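Local coordinates for protein probable amino acid aminotransferase (PDB 6Q1S) that belongs to the class IV aminotransferase family and binds 4'-deoxy-4'-aminopyridoxal-5'-phosphate and 2-oxoglutaric acid in an assembly of two chains, at residues T35-D40 / M256-R261; A90-Y95 / Y108-P113; A128-R133 / H263-R268; R58-P63 / W145-A150. All blocks are in the same frame, centred on the assembly; numbering follows the deposited sequence.

How the interactions relate
Interaction 2 is a strand pairing in the antiparallel sheet, and interaction 1 sets the neighbouring strand of that sheet, 31-39, against the lead-in to strand 258-265. The two touch through L36 with L91 and M256 with A90. Interaction 3 uses the far end of strand 258-265, in the mixed sheet. Interaction 4 lies apart, where a helix end meets a loop, although P63 and Y95 tie it to interaction 2. Contacts 1, 2 and 4 are buried, 3 only partly. Chemistry follows place: backbone bonds dominate interaction 2, backbone and carboxylate bonds hold interaction 3, and van der Waals packing, without hydrogen bonds between the segments, joins 1 and 4. Interactions 2, 3 and 4 also reach the second subunit.

Interaction 1 of 4, residues T35-D40 / M256-R261. With AKG (2-oxoglutaric acid), chain H.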
loop_
_atom_site.group_PDB
_atom_site.type_symbol
_atom_site.label_atom_id
_atom_site.label_comp_id
_atom_site.label_asym_id
_atom_site.label_seq_id
_atom_site.Cartn_x
_atom_site.Cartn_y
_atom_site.Cartn_z
ATOM N N THR B 35 -15.479 3.073 3.365
ATOM C CA THR B 35 -15.886 4.467 3.478
ATOM C C THR B 35 -17.371 4.576 3.180
ATOM O O THR B 35 -17.836 4.106 2.137
ATOM C CB THR B 35 -15.092 5.370 2.526
ATOM O OG1 THR B 35 -13.716 5.396 2.924
ATOM C CG2 THR B 35 -15.647 6.787 2.549
ATOM N N LEU B 36 -18.108 5.198 4.097
ATOM C CA LEU B 36 -19.549 5.335 3.979
ATOM C C LEU B 36 -19.925 6.804 4.082
ATOM O O LEU B 36 -19.243 7.591 4.744
ATOM C CB LEU B 36 -20.289 4.542 5.067
ATOM C CG LEU B 36 -20.131 3.021 5.098
ATOM C CD1 LEU B 36 -18.872 2.620 5.849
ATOM C CD2 LEU B 36 -21.357 2.378 5.726
ATOM N N LEU B 37 -21.018 7.162 3.419
ATOM C CA LEU B 37 -21.537 8.522 3.437
ATOM C C LEU B 37 -22.756 8.589 4.345
ATOM O O LEU B 37 -23.680 7.779 4.216
ATOM C CB LEU B 37 -21.900 8.986 2.026
ATOM C CG LEU B 37 -22.494 10.390 1.896
ATOM C CD1 LEU B 37 -21.425 11.454 2.092
ATOM C CD2 LEU B 37 -23.178 10.553 0.548
ATOM N N VAL B 38 -22.751 9.544 5.269
ATOM C CA VAL B 38 -23.909 9.822 6.108
ATOM C C VAL B 38 -24.713 10.930 5.442
ATOM O O VAL B 38 -24.218 12.048 5.267
ATOM C CB VAL B 38 -23.489 10.221 7.531
ATOM C CG1 VAL B 38 -24.699 10.687 8.327
ATOM C CG2 VAL B 38 -22.814 9.053 8.230
ATOM N N ARG B 39 -25.955 10.623 5.072
ATOM C CA ARG B 39 -26.818 11.584 4.399
ATOM C C ARG B 39 -28.236 11.436 4.922
ATOM O O ARG B 39 -28.776 10.326 4.954
ATOM C CB ARG B 39 -26.791 11.393 2.876
ATOM C CG ARG B 39 -27.883 12.159 2.143
ATOM C CD ARG B 39 -27.863 11.893 0.644
ATOM N NE ARG B 39 -26.850 12.690 -0.045
ATOM C CZ ARG B 39 -26.743 12.783 -1.367
ATOM N NH1 ARG B 39 -27.589 12.131 -2.151
ATOM N NH2 ARG B 39 -25.793 13.535 -1.907
ATOM N N ASP B 40 -28.825 12.560 5.336
ATOM C CA ASP B 40 -30.208 12.615 5.811
ATOM C C ASP B 40 -30.441 11.639 6.964
ATOM O O ASP B 40 -31.391 10.854 6.966
ATOM C CB ASP B 40 -31.198 12.368 4.669
ATOM C CG ASP B 40 -31.183 13.479 3.635
ATOM O OD1 ASP B 40 -32.037 13.457 2.723
ATOM O OD2 ASP B 40 -30.306 14.364 3.722
ATOM N N MET B 256 -18.468 8.351 -1.300
ATOM C CA MET B 256 -18.551 9.698 -0.743
ATOM C C MET B 256 -18.734 10.764 -1.821
ATOM O O MET B 256 -19.574 11.657 -1.675
ATOM C CB MET B 256 -17.305 9.994 0.098
ATOM C CG MET B 256 -17.264 11.397 0.679
ATOM S SD MET B 256 -15.936 11.620 1.880
ATOM C CE MET B 256 -14.508 11.691 0.804
ATOM N N THR B 257 -17.953 10.693 -2.901
ATOM C CA THR B 257 -18.078 11.658 -3.986
ATOM C C THR B 257 -19.310 11.405 -4.850
ATOM O O THR B 257 -19.729 12.301 -5.591
ATOM C CB THR B 257 -16.816 11.631 -4.857
ATOM O OG1 THR B 257 -15.656 11.592 -4.015
ATOM C CG2 THR B 257 -16.737 12.869 -5.740
ATOM N N LEU B 258 -19.901 10.212 -4.751
ATOM C CA LEU B 258 -21.072 9.816 -5.527
ATOM C C LEU B 258 -20.759 9.761 -7.018
ATOM O O LEU B 258 -20.335 8.717 -7.517
ATOM C CB LEU B 258 -22.259 10.745 -5.251
ATOM C CG LEU B 258 -22.773 10.725 -3.809
ATOM C CD1 LEU B 258 -24.142 11.373 -3.727
ATOM C CD2 LEU B 258 -22.813 9.305 -3.258
ATOM N N ALA B 259 -20.953 10.859 -7.743
ATOM C CA ALA B 259 -20.773 10.847 -9.192
ATOM C C ALA B 259 -20.124 12.143 -9.644
ATOM O O ALA B 259 -20.699 13.223 -9.472
ATOM C CB ALA B 259 -22.110 10.641 -9.911
ATOM N N ALA B 260 -18.934 12.031 -10.230
ATOM C CA ALA B 260 -18.205 13.157 -10.802
ATOM C C ALA B 260 -18.039 12.888 -12.292
ATOM O O ALA B 260 -17.245 12.027 -12.685
ATOM C CB ALA B 260 -16.851 13.346 -10.119
ATOM N N ARG B 261 -18.791 13.612 -13.115
ATOM C CA ARG B 261 -18.700 13.424 -14.555
ATOM C C ARG B 261 -17.358 13.924 -15.074
ATOM O O ARG B 261 -16.854 14.962 -14.639
ATOM C CB ARG B 261 -19.835 14.148 -15.273
ATOM C CG ARG B 261 -20.060 13.633 -16.688
ATOM C CD ARG B 261 -21.151 14.393 -17.413
ATOM N NE ARG B 261 -20.842 15.815 -17.498
ATOM C CZ ARG B 261 -20.230 16.376 -18.536
ATOM N NH1 ARG B 261 -19.980 17.677 -18.541
ATOM N NH2 ARG B 261 -19.870 15.627 -19.570
HETATM C C1 AKG H . -13.246 9.937 -2.039
HETATM O O1 AKG H . -12.748 10.866 -2.710
HETATM O O2 AKG H . -14.478 9.845 -1.848
HETATM C C2 AKG H . -12.363 8.925 -1.462
HETATM O O5 AKG H . -12.546 7.744 -1.711
HETATM C C3 AKG H . -11.222 9.345 -0.565
HETATM C C4 AKG H . -9.978 9.592 -1.410
HETATM C C5 AKG H . -9.321 10.887 -0.997
HETATM O O3 AKG H . -9.765 11.482 0.009
HETATM O O4 AKG H . -8.365 11.318 -1.678
#
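The guanidinium of R39 meets L258 obliquely: the methyl CD1 of L258 comes within 3.3 Å of R39 NH2, the two side chains reaching toward each other tip to tip. R39 CZ is a little farther from that methyl, at 3.8 Å. The charge is answered elsewhere, by salt bridges from NE to E88 and from NH1 to D284, which should fix the rotation of the group beside the leucine. The second flat group, the nearby carboxylate of 2-oxoglutaric acid, takes a hydrogen bond at O2 from T257 OG1 (3.0 Å). The methyl CE of M256 also approaches, 3.2 Å from the same ligand O2. M256 runs extended through its first two torsions and bends at the third (chi3 74°), which carries CE toward the ligand.

Between these ends lies apolar packing. L37 CD2 rests 4.0 Å from L258 CD2, the side chains crossing at about a right angle, while L37 CD1 sits 4.4 Å from M256 CG. T35 adds a looser touch, its CG2 lying 4.4 Å from M256 CB. The backbone carbonyl of M256 is bound by R122 of helix 116-123.

The contact therefore sets strand 31-39 against the segment leading into strand 258-265 by van der Waals contacts, mostly between side chains, and joins it to the 2-oxoglutaric acid pocket. M256 serves both: CB and CG touch T35 and L37, while CB and CE also approach ligand O2. T257 contributes a hydroxyl donor to the bound acid, and R187 NH1 a further hydrogen bond.

Interaction 2 of 4, residues A90-Y95 / Y108-P113; sequences ALRLIY and YVMVSP
Six backbone hydrogen bonds join A90, R92 and I94 to S112, M110 and Y108, each pair bonding in both directions. The shortest runs from R92 N to M110 O at 2.6 Å; the bond from S112 N to A90 O is the most bent, at 144°. This is the regular antiparallel pairing of a beta hairpin, with L91-V111 and L93-V109 as the non-hydrogen-bonded pairs. R92 NH1 forms a salt bridge with E100 of the second subunit, and Y108 OH bonds to A21 O of that subunit.

On the face carrying R92, the methyl CE of M110 lies over the guanidinium, 3.8 Å from R92 NH2, while S112 OG sits at its edge. I94 lies beside Y108 and sets CB over the ring, 3.8 Å from its centroid, a CH-pi contact. On the other face, L91 CD1 packs 3.7 Å from V111 CG2, and L93 CD2 lies 3.6 Å from V109 CG2.

L91, L93, V109 and V111 form an aliphatic face packed on helix 67-84, with L93 also on helix 46-59, whereas the other face mixes charge with an aromatic ring and meets the second subunit. R92 NE is buried with no partner in the model, but NH1 and NH2 are both hydrogen-bonded.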
loop_
_atom_site.group_PDB
_atom_site.type_symbol
_atom_site.label_atom_id
_atom_site.label_comp_id
_atom_site.label_asym_id
_atom_site.label_seq_id
_atom_site.Cartn_x
_atom_site.Cartn_y
_atom_site.Cartn_z
ATOM N N ALA B 90 -18.339 11.767 6.562
ATOM C CA ALA B 90 -17.470 10.748 5.984
ATOM C C ALA B 90 -17.207 9.712 7.069
ATOM O O ALA B 90 -16.354 9.913 7.937
ATOM C CB ALA B 90 -16.173 11.362 5.465
ATOM N N LEU B 91 -17.944 8.607 7.019
ATOM C CA LEU B 91 -17.819 7.532 7.993
ATOM C C LEU B 91 -16.921 6.443 7.423
ATOM O O LEU B 91 -17.155 5.959 6.310
ATOM C CB LEU B 91 -19.194 6.965 8.354
ATOM C CG LEU B 91 -19.275 6.028 9.559
ATOM C CD1 LEU B 91 -20.546 6.285 10.351
ATOM C CD2 LEU B 91 -19.226 4.585 9.099
ATOM N N ARG B 92 -15.902 6.058 8.187
ATOM C CA ARG B 92 -14.927 5.075 7.739
ATOM C C ARG B 92 -14.765 3.987 8.791
ATOM O O ARG B 92 -14.755 4.270 9.991
ATOM C CB ARG B 92 -13.563 5.722 7.453
ATOM C CG ARG B 92 -13.445 6.318 6.058
ATOM C CD ARG B 92 -12.186 7.163 5.910
ATOM N NE ARG B 92 -12.099 8.257 6.873
ATOM C CZ ARG B 92 -11.038 9.050 6.996
ATOM N NH1 ARG B 92 -9.984 8.871 6.210
ATOM N NH2 ARG B 92 -11.029 10.019 7.901
ATOM N N LEU B 93 -14.658 2.742 8.329
ATOM C CA LEU B 93 -14.413 1.584 9.183
ATOM C C LEU B 93 -12.968 1.141 9.007
ATOM O O LEU B 93 -12.581 0.722 7.915
ATOM C CB LEU B 93 -15.356 0.435 8.828
ATOM C CG LEU B 93 -16.742 0.833 8.331
ATOM C CD1 LEU B 93 -17.491 -0.380 7.806
ATOM C CD2 LEU B 93 -17.506 1.487 9.455
ATOM N N ILE B 94 -12.178 1.220 10.073
ATOM C CA ILE B 94 -10.768 0.846 10.028
ATOM C C ILE B 94 -10.610 -0.509 10.703
ATOM O O ILE B 94 -10.969 -0.673 11.874
ATOM C CB ILE B 94 -9.879 1.903 10.698
ATOM C CG1 ILE B 94 -10.205 3.295 10.156
ATOM C CG2 ILE B 94 -8.408 1.569 10.482
ATOM C CD1 ILE B 94 -9.884 3.471 8.688
ATOM N N TYR B 95 -10.072 -1.480 9.966
ATOM C CA TYR B 95 -9.924 -2.855 10.440
ATOM C C TYR B 95 -8.503 -3.302 10.109
ATOM O O TYR B 95 -8.206 -3.651 8.963
ATOM C CB TYR B 95 -10.969 -3.767 9.806
ATOM C CG TYR B 95 -11.025 -5.165 10.382
ATOM C CD1 TYR B 95 -10.871 -5.385 11.744
ATOM C CD2 TYR B 95 -11.261 -6.262 9.563
ATOM C CE1 TYR B 95 -10.929 -6.664 12.271
ATOM C CE2 TYR B 95 -11.324 -7.542 10.080
ATOM C CZ TYR B 95 -11.157 -7.739 11.433
ATOM O OH TYR B 95 -11.219 -9.014 11.950
ATOM N N TYR B 108 -12.047 -0.001 14.501
ATOM C CA TYR B 108 -12.798 1.135 15.021
ATOM C C TYR B 108 -13.541 1.816 13.879
ATOM O O TYR B 108 -13.313 1.535 12.700
ATOM C CB TYR B 108 -11.893 2.128 15.762
ATOM C CG TYR B 108 -10.816 2.777 14.923
ATOM C CD1 TYR B 108 -9.569 2.184 14.776
ATOM C CD2 TYR B 108 -11.038 3.998 14.300
ATOM C CE1 TYR B 108 -8.579 2.781 14.020
ATOM C CE2 TYR B 108 -10.054 4.601 13.542
ATOM C CZ TYR B 108 -8.826 3.990 13.406
ATOM O OH TYR B 108 -7.845 4.591 12.654
ATOM N N VAL B 109 -14.438 2.724 14.258
ATOM C CA VAL B 109 -15.276 3.474 13.331
ATOM C C VAL B 109 -14.991 4.956 13.521
ATOM O O VAL B 109 -14.875 5.434 14.655
ATOM C CB VAL B 109 -16.770 3.162 13.561
ATOM C CG1 VAL B 109 -17.657 4.196 12.883
ATOM C CG2 VAL B 109 -17.100 1.767 13.070
ATOM N N MET B 110 -14.875 5.682 12.410
ATOM C CA MET B 110 -14.485 7.084 12.441
ATOM C C MET B 110 -15.358 7.900 11.501
ATOM O O MET B 110 -15.554 7.515 10.344
ATOM C CB MET B 110 -13.011 7.241 12.057
ATOM C CG MET B 110 -12.549 8.674 11.961
ATOM S SD MET B 110 -10.755 8.796 11.878
ATOM C CE MET B 110 -10.405 7.536 10.656
ATOM N N VAL B 111 -15.873 9.024 11.997
ATOM C CA VAL B 111 -16.642 9.966 11.193
ATOM C C VAL B 111 -15.870 11.276 11.119
ATOM O O VAL B 111 -15.342 11.754 12.130
ATOM C CB VAL B 111 -18.052 10.193 11.775
ATOM C CG1 VAL B 111 -18.945 10.862 10.743
ATOM C CG2 VAL B 111 -18.653 8.879 12.244
ATOM N N SER B 112 -15.817 11.859 9.930
ATOM C CA SER B 112 -15.073 13.082 9.674
ATOM C C SER B 112 -15.869 13.943 8.707
ATOM O O SER B 112 -16.781 13.449 8.036
ATOM C CB SER B 112 -13.683 12.774 9.102
ATOM O OG SER B 112 -12.878 12.100 10.056
ATOM N N PRO B 113 -15.550 15.234 8.612
ATOM C CA PRO B 113 -16.254 16.092 7.652
ATOM C C PRO B 113 -15.955 15.712 6.211
ATOM O O PRO B 113 -14.850 15.285 5.868
ATOM C CB PRO B 113 -15.728 17.496 7.973
ATOM C CG PRO B 113 -15.210 17.402 9.368
ATOM C CD PRO B 113 -14.679 16.014 9.511
#

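Interaction 3 of 4, residues A128-R133 / H263-R268; sequences AITLDR and HTLDGR
T264 receives a hydrogen bond at its backbone O from A128 N (2.8 Å), a link between strand 126-132 and the end of strand 258-265. Its hydroxyl turns back along its own segment, where T264 OG1 and H263 ND1 share a hydrogen bond of 2.6 Å at the edge of the imidazole, in the plane of the ring.

L265 pairs in parallel with A128, and its CA-H approaches A128 O. The methyl CD1 of L265 packs 3.8 Å from T130 CG2, the two side chains crossing at about a right angle, and lies more loosely against A128 CB. I174 of strand 172-176 also touches L265, in keeping with strand 126-132 lying between its two parallel neighbours in the mixed sheet.

D266 continues the backbone pairing, its N bonding to A128 O at 2.8 Å, and then turns its carboxylate across T130. OD2 of D266 accepts T130 N at 2.7 Å on its syn side, 30° out of the carboxylate plane. T130 OG1 donates to D266 OD1, although the modelled 2.4 Å is very short and its exact length doubtful. A chi1 of 58° sets OG1 between the backbone N and carbonyl carbon of T130, on the side where D266 OD1 lies; the amide of the same residue meets OD2.

With G267, D266 occupies the centre of a type I' beta turn, both residues at positive phi, and the chain reverses into strand 268-269. R268 closes this tight hairpin: its N and O both bond to L265, and its guanidinium makes a cation-pi contact with F245.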
loop_
_atom_site.group_PDB
_atom_site.type_symbol
_atom_site.label_atom_id
_atom_site.label_comp_id
_atom_site.label_asym_id
_atom_site.label_seq_id
_atom_site.Cartn_x
_atom_site.Cartn_y
_atom_site.Cartn_z
ATOM N N ALA B 128 -10.047 14.618 -16.062
ATOM C CA ALA B 128 -9.297 13.405 -15.792
ATOM C C ALA B 128 -8.315 13.137 -16.921
ATOM O O ALA B 128 -8.462 13.641 -18.036
ATOM C CB ALA B 128 -10.232 12.200 -15.613
ATOM N N ILE B 129 -7.295 12.345 -16.609
ATOM C CA ILE B 129 -6.326 11.890 -17.594
ATOM C C ILE B 129 -6.221 10.377 -17.494
ATOM O O ILE B 129 -6.323 9.808 -16.401
ATOM C CB ILE B 129 -4.943 12.547 -17.392
ATOM C CG1 ILE B 129 -4.399 12.251 -15.993
ATOM C CG2 ILE B 129 -5.030 14.050 -17.612
ATOM C CD1 ILE B 129 -2.957 12.667 -15.800
ATOM N N THR B 130 -6.026 9.723 -18.636
ATOM C CA THR B 130 -5.773 8.290 -18.641
ATOM C C THR B 130 -4.309 8.036 -18.321
ATOM O O THR B 130 -3.418 8.727 -18.824
ATOM C CB THR B 130 -6.133 7.678 -19.994
ATOM O OG1 THR B 130 -5.371 8.311 -21.028
ATOM C CG2 THR B 130 -7.618 7.853 -20.279
ATOM N N LEU B 131 -4.060 7.034 -17.483
ATOM C CA LEU B 131 -2.708 6.723 -17.050
ATOM C C LEU B 131 -2.506 5.217 -17.038
ATOM O O LEU B 131 -3.402 4.467 -16.642
ATOM C CB LEU B 131 -2.437 7.299 -15.657
ATOM C CG LEU B 131 -1.108 8.014 -15.429
ATOM C CD1 LEU B 131 -0.931 9.169 -16.404
ATOM C CD2 LEU B 131 -1.046 8.505 -14.000
ATOM N N ASP B 132 -1.325 4.782 -17.475
ATOM C CA ASP B 132 -1.004 3.362 -17.456
ATOM C C ASP B 132 -0.926 2.870 -16.018
ATOM O O ASP B 132 -0.183 3.421 -15.200
ATOM C CB ASP B 132 0.321 3.114 -18.177
ATOM C CG ASP B 132 0.525 1.655 -18.552
ATOM O OD1 ASP B 132 0.152 0.767 -17.755
ATOM O OD2 ASP B 132 1.067 1.395 -19.646
ATOM N N ARG B 133 -1.698 1.828 -15.712
ATOM C CA ARG B 133 -1.664 1.246 -14.378
ATOM C C ARG B 133 -0.520 0.252 -14.228
ATOM O O ARG B 133 0.015 0.082 -13.125
ATOM C CB ARG B 133 -3.008 0.578 -14.068
ATOM C CG ARG B 133 -3.033 -0.217 -12.776
ATOM C CD ARG B 133 -2.769 0.679 -11.580
ATOM N NE ARG B 133 -2.791 -0.069 -10.329
ATOM C CZ ARG B 133 -1.725 -0.660 -9.798
ATOM N NH1 ARG B 133 -0.551 -0.586 -10.411
ATOM N NH2 ARG B 133 -1.833 -1.323 -8.656
ATOM N N HIS B 263 -15.718 15.739 -17.694
ATOM C CA HIS B 263 -15.982 16.666 -18.786
ATOM C C HIS B 263 -14.772 16.880 -19.684
ATOM O O HIS B 263 -14.931 17.370 -20.808
ATOM C CB HIS B 263 -16.463 18.017 -18.239
ATOM C CG HIS B 263 -15.499 18.679 -17.303
ATOM N ND1 HIS B 263 -14.264 19.138 -17.706
ATOM C CD2 HIS B 263 -15.596 18.970 -15.984
ATOM C CE1 HIS B 263 -13.638 19.678 -16.676
ATOM N NE2 HIS B 263 -14.424 19.589 -15.618
ATOM N N THR B 264 -13.577 16.526 -19.217
ATOM C CA THR B 264 -12.351 16.671 -19.991
ATOM C C THR B 264 -11.481 15.454 -19.720
ATOM O O THR B 264 -11.144 15.176 -18.566
ATOM C CB THR B 264 -11.602 17.957 -19.622
ATOM O OG1 THR B 264 -12.506 19.069 -19.673
ATOM C CG2 THR B 264 -10.451 18.199 -20.582
ATOM N N LEU B 265 -11.133 14.727 -20.778
ATOM C CA LEU B 265 -10.318 13.523 -20.676
ATOM C C LEU B 265 -9.051 13.717 -21.494
ATOM O O LEU B 265 -9.121 13.895 -22.716
ATOM C CB LEU B 265 -11.096 12.295 -21.154
ATOM C CG LEU B 265 -10.373 10.952 -21.050
ATOM C CD1 LEU B 265 -10.017 10.660 -19.601
ATOM C CD2 LEU B 265 -11.232 9.838 -21.626
ATOM N N ASP B 266 -7.899 13.686 -20.818
ATOM C CA ASP B 266 -6.593 13.864 -21.458
ATOM C C ASP B 266 -6.526 15.172 -22.244
ATOM O O ASP B 266 -6.021 15.216 -23.368
ATOM C CB ASP B 266 -6.253 12.674 -22.358
ATOM C CG ASP B 266 -5.911 11.429 -21.574
ATOM O OD1 ASP B 266 -6.339 10.331 -21.982
ATOM O OD2 ASP B 266 -5.250 11.552 -20.525
ATOM N N GLY B 267 -7.049 16.246 -21.653
ATOM C CA GLY B 267 -7.029 17.551 -22.279
ATOM C C GLY B 267 -8.092 17.777 -23.330
ATOM O O GLY B 267 -8.311 18.927 -23.728
ATOM N N ARG B 268 -8.746 16.720 -23.805
ATOM C CA ARG B 268 -9.783 16.825 -24.825
ATOM C C ARG B 268 -11.148 16.896 -24.151
ATOM O O ARG B 268 -11.531 15.974 -23.423
ATOM C CB ARG B 268 -9.718 15.628 -25.771
ATOM C CG ARG B 268 -8.335 15.349 -26.342
ATOM C CD ARG B 268 -8.331 14.013 -27.061
ATOM N NE ARG B 268 -9.629 13.735 -27.667
ATOM C CZ ARG B 268 -9.957 12.581 -28.237
ATOM N NH1 ARG B 268 -9.084 11.585 -28.279
ATOM N NH2 ARG B 268 -11.165 12.422 -28.759
#

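Interaction 4 of 4, residues R58-P63 / W145-A150; sequences RLMDLP and WLIASA
L59 and M60, at the Schellman-capped end of helix 46-59, pack against I147, S149 and A150 of the loop between helices 139-142 and 156-166. M60 brings its sulfur to the loop: a bend at chi2 (-83°) places SD 3.5 Å from I147 CD1, and the two side chains cross at about a right angle. Farther back along the methionine, CG of M60 comes within 4.5 Å of A150 CB. I147 uses its other branch on the helix end, setting CG2 3.7 Å from the carbonyl O of L59.

A Schellman motif ends the helix here. D61, at positive phi, is its C-prime residue; D61 N bonds back to R58 O, and L62 N reaches A57 O. M60 is the first residue to leave helical phi/psi, L59 the last within the helix. On the facing side a type I beta turn from I147 to A150, closed by A150 N to I147 O at 3.0 Å, gathers three touching residues into one compact surface.

Against that turn L59 extends its CD1 methyl, which meets S149 OG at 3.3 Å and A150 CB at 4.1 Å. The hydroxyl thus borders a hydrocarbon group here. V32 of strand 31-39 touches M60 as well, and M60 O is hydrogen-bonded by R97. Polar links run onward to the second subunit: D61 OD2 forms salt bridges with R163 and R167 of that chain, and W145 NE1 bonds to its D132 O. The side chain of S149 lies about 10 Å from the bound 4'-deoxy-4'-aminopyridoxal-5'-phosphate.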
loop_
_atom_site.group_PDB
_atom_site.type_symbol
_atom_site.label_atom_id
_atom_site.label_comp_id
_atom_site.label_asym_id
_atom_site.label_seq_id
_atom_site.Cartn_x
_atom_site.Cartn_y
_atom_site.Cartn_z
ATOM N N ARG B 58 -11.264 -11.561 4.288
ATOM C CA ARG B 58 -10.923 -12.925 3.894
ATOM C C ARG B 58 -9.714 -12.948 2.970
ATOM O O ARG B 58 -8.820 -13.787 3.128
ATOM C CB ARG B 58 -12.111 -13.589 3.199
ATOM C CG ARG B 58 -11.910 -15.076 2.930
ATOM C CD ARG B 58 -12.970 -15.626 1.990
ATOM N NE ARG B 58 -13.012 -14.870 0.740
ATOM C CZ ARG B 58 -13.793 -15.167 -0.293
ATOM N NH1 ARG B 58 -14.612 -16.210 -0.236
ATOM N NH2 ARG B 58 -13.760 -14.415 -1.385
ATOM N N LEU B 59 -9.667 -12.028 2.005
ATOM C CA LEU B 59 -8.521 -11.932 1.111
ATOM C C LEU B 59 -7.246 -11.538 1.839
ATOM O O LEU B 59 -6.151 -11.796 1.330
ATOM C CB LEU B 59 -8.809 -10.925 -0.002
ATOM C CG LEU B 59 -9.888 -11.334 -1.006
ATOM C CD1 LEU B 59 -10.463 -10.113 -1.704
ATOM C CD2 LEU B 59 -9.321 -12.315 -2.017
ATOM N N MET B 60 -7.360 -10.925 3.014
ATOM C CA MET B 60 -6.204 -10.463 3.767
ATOM C C MET B 60 -5.882 -11.355 4.954
ATOM O O MET B 60 -5.054 -10.976 5.789
ATOM C CB MET B 60 -6.426 -9.024 4.226
ATOM C CG MET B 60 -6.237 -8.021 3.109
ATOM S SD MET B 60 -4.497 -7.614 2.901
ATOM C CE MET B 60 -4.238 -6.598 4.347
ATOM N N ASP B 61 -6.510 -12.529 5.041
ATOM C CA ASP B 61 -6.264 -13.481 6.124
ATOM C C ASP B 61 -6.437 -12.814 7.484
ATOM O O ASP B 61 -5.676 -13.052 8.425
ATOM C CB ASP B 61 -4.881 -14.118 5.985
ATOM C CG ASP B 61 -4.700 -14.815 4.652
ATOM O OD1 ASP B 61 -5.565 -15.641 4.290
ATOM O OD2 ASP B 61 -3.700 -14.533 3.961
ATOM N N LEU B 62 -7.427 -11.973 7.575
ATOM C CA LEU B 62 -7.862 -11.254 8.755
ATOM C C LEU B 62 -9.018 -11.990 9.416
ATOM O O LEU B 62 -9.792 -12.674 8.741
ATOM C CB LEU B 62 -8.304 -9.834 8.388
ATOM C CG LEU B 62 -7.175 -8.818 8.235
ATOM C CD1 LEU B 62 -7.661 -7.579 7.504
ATOM C CD2 LEU B 62 -6.631 -8.452 9.601
ATOM N N PRO B 63 -9.151 -11.881 10.737
ATOM C CA PRO B 63 -10.296 -12.506 11.408
ATOM C C PRO B 63 -11.604 -12.024 10.807
ATOM O O PRO B 63 -11.744 -10.860 10.423
ATOM C CB PRO B 63 -10.142 -12.057 12.866
ATOM C CG PRO B 63 -8.682 -11.788 13.018
ATOM C CD PRO B 63 -8.227 -11.245 11.692
ATOM N N TRP B 145 -2.446 -13.290 -5.378
ATOM C CA TRP B 145 -1.540 -12.802 -4.347
ATOM C C TRP B 145 -1.427 -11.285 -4.353
ATOM O O TRP B 145 -1.007 -10.705 -3.347
ATOM C CB TRP B 145 -0.155 -13.422 -4.529
ATOM C CG TRP B 145 0.330 -13.370 -5.946
ATOM C CD1 TRP B 145 1.007 -12.346 -6.545
ATOM C CD2 TRP B 145 0.176 -14.386 -6.943
ATOM N NE1 TRP B 145 1.280 -12.662 -7.855
ATOM C CE2 TRP B 145 0.780 -13.909 -8.123
ATOM C CE3 TRP B 145 -0.415 -15.651 -6.952
ATOM C CZ2 TRP B 145 0.811 -14.653 -9.298
ATOM C CZ3 TRP B 145 -0.384 -16.389 -8.120
ATOM C CH2 TRP B 145 0.224 -15.888 -9.277
ATOM N N LEU B 146 -1.781 -10.633 -5.461
ATOM C CA LEU B 146 -1.781 -9.177 -5.508
ATOM C C LEU B 146 -3.028 -8.561 -4.891
ATOM O O LEU B 146 -3.089 -7.331 -4.781
ATOM C CB LEU B 146 -1.626 -8.688 -6.949
ATOM C CG LEU B 146 -0.336 -9.100 -7.658
ATOM C CD1 LEU B 146 -0.247 -8.398 -8.996
ATOM C CD2 LEU B 146 0.882 -8.781 -6.810
ATOM N N ILE B 147 -4.011 -9.381 -4.499
ATOM C CA ILE B 147 -5.229 -8.984 -3.786
ATOM C C ILE B 147 -5.792 -7.663 -4.303
ATOM O O ILE B 147 -6.203 -6.800 -3.519
ATOM C CB ILE B 147 -4.997 -8.928 -2.258
ATOM C CG1 ILE B 147 -3.868 -7.964 -1.875
ATOM C CG2 ILE B 147 -4.700 -10.319 -1.717
ATOM C CD1 ILE B 147 -4.097 -7.225 -0.588
ATOM N N ALA B 148 -5.834 -7.507 -5.629
ATOM C CA ALA B 148 -6.278 -6.250 -6.221
ATOM C C ALA B 148 -7.747 -5.947 -5.953
ATOM O O ALA B 148 -8.164 -4.795 -6.110
ATOM C CB ALA B 148 -6.026 -6.263 -7.729
ATOM N N SER B 149 -8.537 -6.939 -5.552
ATOM C CA SER B 149 -9.942 -6.717 -5.236
ATOM C C SER B 149 -10.174 -6.375 -3.771
ATOM O O SER B 149 -11.324 -6.167 -3.376
ATOM C CB SER B 149 -10.773 -7.948 -5.612
ATOM O OG SER B 149 -10.417 -9.065 -4.818
ATOM N N ALA B 150 -9.119 -6.310 -2.963
ATOM C CA ALA B 150 -9.236 -6.007 -1.544
ATOM C C ALA B 150 -9.014 -4.519 -1.319
ATOM O O ALA B 150 -8.030 -3.950 -1.805
ATOM C CB ALA B 150 -8.234 -6.823 -0.725
#